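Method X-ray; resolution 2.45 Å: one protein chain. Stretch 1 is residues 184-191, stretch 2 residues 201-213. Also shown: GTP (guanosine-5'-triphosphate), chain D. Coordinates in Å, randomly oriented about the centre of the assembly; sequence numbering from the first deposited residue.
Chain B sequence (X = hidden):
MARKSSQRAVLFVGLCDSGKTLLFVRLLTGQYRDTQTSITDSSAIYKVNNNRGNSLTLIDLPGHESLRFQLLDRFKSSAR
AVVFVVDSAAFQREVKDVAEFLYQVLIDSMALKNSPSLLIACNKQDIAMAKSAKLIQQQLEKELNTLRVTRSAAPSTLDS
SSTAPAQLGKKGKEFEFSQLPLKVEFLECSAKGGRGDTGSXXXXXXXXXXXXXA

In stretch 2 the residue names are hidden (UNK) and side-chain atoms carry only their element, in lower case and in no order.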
# COMPACT_ATOMS: atom_id res chain seq x y z
N VAL B 184 -23.11 4.05 5.95
CA VAL B 184 -22.14 4.42 4.93
C VAL B 184 -21.84 5.89 5.07
O VAL B 184 -22.74 6.71 5.02
CB VAL B 184 -22.70 4.17 3.50
CG1 VAL B 184 -21.70 4.62 2.47
CG2 VAL B 184 -23.01 2.70 3.29
N GLU B 185 -20.57 6.24 5.27
CA GLU B 185 -20.19 7.64 5.38
C GLU B 185 -19.09 8.00 4.42
O GLU B 185 -18.33 7.15 3.97
CB GLU B 185 -19.70 7.97 6.77
CG GLU B 185 -20.76 8.02 7.82
CD GLU B 185 -20.17 8.22 9.19
OE1 GLU B 185 -19.42 9.22 9.38
OE2 GLU B 185 -20.44 7.37 10.06
N PHE B 186 -19.01 9.29 4.14
CA PHE B 186 -17.98 9.84 3.28
C PHE B 186 -17.23 10.88 4.07
O PHE B 186 -17.82 11.61 4.85
CB PHE B 186 -18.58 10.53 2.07
CG PHE B 186 -18.95 9.60 0.96
CD1 PHE B 186 -20.11 8.83 1.03
CD2 PHE B 186 -18.18 9.55 -0.21
CE1 PHE B 186 -20.51 8.02 -0.04
CE2 PHE B 186 -18.56 8.75 -1.28
CZ PHE B 186 -19.73 7.98 -1.20
N LEU B 187 -15.92 10.93 3.90
CA LEU B 187 -15.14 11.97 4.55
C LEU B 187 -13.93 12.26 3.67
O LEU B 187 -13.67 11.52 2.71
CB LEU B 187 -14.74 11.57 5.98
CG LEU B 187 -13.76 10.48 6.42
CD1 LEU B 187 -12.33 10.81 5.99
CD2 LEU B 187 -13.83 10.37 7.93
N GLU B 188 -13.22 13.34 3.95
CA GLU B 188 -12.05 13.71 3.18
C GLU B 188 -10.80 13.54 4.03
O GLU B 188 -10.87 13.57 5.26
CB GLU B 188 -12.18 15.15 2.70
CG GLU B 188 -13.42 15.39 1.87
CD GLU B 188 -13.60 16.85 1.49
OE1 GLU B 188 -13.33 17.72 2.35
OE2 GLU B 188 -14.04 17.14 0.35
N CYS B 189 -9.66 13.33 3.38
CA CYS B 189 -8.41 13.17 4.10
C CYS B 189 -7.20 13.26 3.19
O CYS B 189 -7.32 13.32 1.97
CB CYS B 189 -8.36 11.84 4.87
SG CYS B 189 -8.45 10.35 3.85
N SER B 190 -6.03 13.31 3.83
CA SER B 190 -4.76 13.39 3.14
C SER B 190 -3.72 12.64 3.97
O SER B 190 -3.60 12.87 5.17
CB SER B 190 -4.34 14.83 2.97
OG SER B 190 -3.08 14.90 2.31
N ALA B 191 -2.99 11.74 3.33
CA ALA B 191 -1.97 10.98 4.03
C ALA B 191 -0.65 11.75 4.04
O ALA B 191 0.28 11.40 4.77
CB ALA B 191 -1.78 9.62 3.36
N UNK B 201 0.05 14.91 8.32
CA UNK B 201 -1.09 14.73 7.44
C UNK B 201 -2.40 15.28 8.02
O UNK B 201 -2.45 15.80 9.14
c UNK B 201 -1.25 13.25 7.10
N UNK B 202 -3.46 15.15 7.23
CA UNK B 202 -4.80 15.58 7.61
C UNK B 202 -5.71 14.37 7.68
O UNK B 202 -6.44 14.07 6.73
o UNK B 202 -7.52 17.21 5.84
c UNK B 202 -5.34 16.60 6.59
o UNK B 202 -7.24 16.96 8.02
c UNK B 202 -6.80 16.95 6.84
N UNK B 203 -5.67 13.67 8.80
CA UNK B 203 -6.49 12.48 8.99
C UNK B 203 -7.37 12.58 10.24
O UNK B 203 -7.78 11.57 10.81
c UNK B 203 -4.55 11.32 10.19
c UNK B 203 -4.88 10.97 7.75
c UNK B 203 -3.94 9.98 10.60
c UNK B 203 -5.60 11.19 9.08
N UNK B 204 -7.65 13.82 10.66
CA UNK B 204 -8.48 14.09 11.84
C UNK B 204 -9.85 13.43 11.79
O UNK B 204 -10.25 12.70 12.71
n UNK B 204 -6.06 15.29 14.28
c UNK B 204 -7.41 16.30 12.52
c UNK B 204 -7.15 16.00 13.99
c UNK B 204 -8.65 15.59 12.01
o UNK B 204 -7.93 16.40 14.86
N UNK B 205 -10.58 13.68 10.71
CA UNK B 205 -11.91 13.09 10.56
C UNK B 205 -11.89 11.58 10.56
O UNK B 205 -12.76 10.96 11.17
o UNK B 205 -13.12 15.67 8.28
c UNK B 205 -12.94 15.04 9.34
c UNK B 205 -12.56 13.58 9.27
o UNK B 205 -13.08 15.54 10.48
N UNK B 206 -10.89 11.00 9.89
CA UNK B 206 -10.73 9.55 9.81
C UNK B 206 -10.51 8.93 11.19
O UNK B 206 -11.11 7.91 11.52
c UNK B 206 -7.88 7.63 7.92
c UNK B 206 -9.57 9.21 8.88
c UNK B 206 -10.28 6.98 8.05
c UNK B 206 -9.17 7.74 8.73
N UNK B 207 -9.65 9.55 11.99
CA UNK B 207 -9.40 9.05 13.34
C UNK B 207 -10.66 9.28 14.19
O UNK B 207 -10.96 8.50 15.09
o UNK B 207 -5.26 11.25 13.77
c UNK B 207 -5.67 10.08 13.95
o UNK B 207 -5.11 9.27 14.73
c UNK B 207 -8.20 9.76 13.98
c UNK B 207 -6.91 9.62 13.19
N UNK B 208 -11.41 10.34 13.89
CA UNK B 208 -12.65 10.58 14.62
C UNK B 208 -13.61 9.43 14.32
O UNK B 208 -14.11 8.79 15.24
c UNK B 208 -14.19 15.26 16.08
c UNK B 208 -13.29 11.91 14.21
c UNK B 208 -14.18 14.21 14.94
n UNK B 208 -14.89 16.55 15.75
c UNK B 208 -13.41 12.93 15.35
N UNK B 209 -13.83 9.15 13.04
CA UNK B 209 -14.73 8.06 12.63
C UNK B 209 -14.27 6.71 13.18
O UNK B 209 -15.09 5.93 13.67
c UNK B 209 -15.26 2.93 9.19
c UNK B 209 -15.32 5.55 10.16
c UNK B 209 -14.11 4.84 10.17
c UNK B 209 -16.47 3.59 9.18
c UNK B 209 -15.71 6.88 10.57
c UNK B 209 -14.09 3.53 9.68
c UNK B 209 -14.80 7.96 11.10
c UNK B 209 -17.04 6.97 10.32
n UNK B 209 -17.52 5.80 9.78
c UNK B 209 -16.48 4.91 9.67
N UNK B 210 -12.98 6.43 13.09
CA UNK B 210 -12.46 5.17 13.61
C UNK B 210 -12.77 5.07 15.10
O UNK B 210 -13.15 4.01 15.59
c UNK B 210 -10.96 5.08 13.37
c UNK B 210 -10.55 4.60 11.97
c UNK B 210 -9.07 4.85 11.77
c UNK B 210 -10.87 3.11 11.83
N UNK B 211 -12.61 6.18 15.81
CA UNK B 211 -12.92 6.21 17.23
C UNK B 211 -14.41 5.87 17.43
O UNK B 211 -14.77 4.96 18.19
c UNK B 211 -12.61 7.60 17.78
N UNK B 212 -15.25 6.61 16.72
CA UNK B 212 -16.69 6.45 16.76
C UNK B 212 -17.20 5.03 16.50
O UNK B 212 -18.22 4.62 17.04
c UNK B 212 -17.32 7.44 15.78
n UNK B 212 -20.90 8.74 12.62
c UNK B 212 -18.73 7.13 15.35
c UNK B 212 -19.15 8.12 14.26
c UNK B 212 -20.42 7.68 13.55
N UNK B 213 -16.50 4.25 15.68
CA UNK B 213 -16.97 2.89 15.40
C UNK B 213 -16.30 1.82 16.22
O UNK B 213 -16.66 0.65 16.12
c UNK B 213 -16.84 2.54 13.88
c UNK B 213 -14.72 1.09 13.68
c UNK B 213 -17.54 3.61 13.06
c UNK B 213 -15.37 2.45 13.45
PG GTP D . -1.62 -0.73 -3.41
O1G GTP D . -1.18 -0.90 -4.79
O2G GTP D . -0.69 -1.34 -2.42
O3G GTP D . -3.06 -1.25 -3.23
O3B GTP D . -1.54 0.98 -3.21
PB GTP D . -1.88 1.76 -1.94
O1B GTP D . -3.32 2.16 -1.95
O2B GTP D . -1.51 1.05 -0.65
O3A GTP D . -1.01 3.07 -2.20
PA GTP D . 0.12 3.72 -1.31
O1A GTP D . -0.29 3.89 0.05
O2A GTP D . 1.40 2.94 -1.44
O5' GTP D . 0.14 5.14 -2.02
C5' GTP D . 0.53 5.20 -3.38
C4' GTP D . 1.30 6.50 -3.63
O4' GTP D . 0.47 7.65 -3.33
C3' GTP D . 2.54 6.68 -2.74
O3' GTP D . 3.63 7.28 -3.50
C2' GTP D . 2.05 7.56 -1.64
O2' GTP D . 3.08 8.24 -0.88
C1' GTP D . 1.06 8.49 -2.34
N9 GTP D . -0.03 8.96 -1.50
C8 GTP D . -0.83 8.18 -0.65
N7 GTP D . -1.73 8.93 -0.04
C5 GTP D . -1.53 10.26 -0.49
C6 GTP D . -2.16 11.48 -0.21
O6 GTP D . -3.10 11.73 0.52
N1 GTP D . -1.66 12.64 -0.87
C2 GTP D . -0.59 12.60 -1.76
N2 GTP D . -0.16 13.76 -2.33
N3 GTP D . 0.01 11.41 -2.02
C4 GTP D . -0.46 10.26 -1.39
O HOH W 1 -14.28 15.32 5.81
O HOH W 2 -9.71 13.07 7.75

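Position 201 carries a single side-chain carbon, CB. The CB of position 201 lies 3.1 Å from Ser190 O and 3.3 Å from Ala191 O. This is Ala201.

Position 202 has two carbons, the second bearing two oxygens: a short carboxylate. Its CB is 4.2 Å from Ser190 CB. The length makes it Asp202. Its backbone forms a single antiparallel bridge with Ser190. Ser190 N donates to Asp202 O at 3.0 Å, and Asp202 N donates to Ser190 O at 3.1 Å. Asp202 O also receives a CA-H...O contact from Cys189 CA at 3.4 Å.

Position 203 has four carbons, forked at the first, with one arm two carbons long. Its one-carbon arm touches Ser190 O, while the end of the side chain leads away. That pattern is Ile203. Ile203 CG2 lies 3.5 Å from Ser190 O. It is the N-cap residue, and its O accepts from N of position 207 at 3.0 Å.

Position 204 has three carbons, the third with one oxygen and one nitrogen. The atoms touch nothing on stretch 1. The terminal amide identifies Gln204.

Position 205 has two carbons and two oxygens on the second. Its CB is 3.7 Å from Leu187 CD2. This is Asp205. A water joins it to the strand, donating to Asp205 OD2 at 2.8 Å and accepting from Glu188 N at 2.9 Å.

Position 206 has four carbons, forked at the second. Its CB is 4.3 Å from Leu187 CD1. This is Leu206. A second water accepts from Leu206 N at 3.2 Å and donates to Glu188 O at 2.8 Å.

Position 207 has three carbons, the third with two oxygens, and no contact with stretch 1. It is Glu207.

Position 208 has four carbons in a row ending in nitrogen. It too makes no contact. It is Lys208.

Position 209 has one carbon, then fused five- and six-membered rings holding eight carbons and one nitrogen. Its CB is 4.1 Å from Leu187 CD2. The ring nitrogen approaches Glu185. The fused rings can only be Trp209. Glu185 OE2 sits at the ring edge, where Trp209 NE1 gives it a weak hydrogen bond at 3.3 Å.

Position 210 has four carbons, forked at the second, out of reach of stretch 1. It is Leu210.

Position 211 has one carbon, also out of reach. It is Ala211.

Position 212 has four carbons in a row ending in nitrogen, and the nitrogen reaches Glu185. It is Lys212. Lys212 NZ and Glu185 OE2 form a salt bridge at 2.9 Å.

Position 213 has four carbons, forked at the first, with one arm two carbons long. It has no contact. It is Ile213.

The contact changes character along its length. Backbone pairing fixes the loop beside Ser190. Leu187 then packs against the helix, and two waters link Glu188 to its first turn. Farther along, Glu185 OE2 receives both Trp209 and Lys212. Strand and helix run roughly antiparallel, at 148°. Beside the bridge, Ala191 N donates to GTP O6 at 2.8 Å.

Stretch 2 (201-213) ADIQDLEKWLAKI
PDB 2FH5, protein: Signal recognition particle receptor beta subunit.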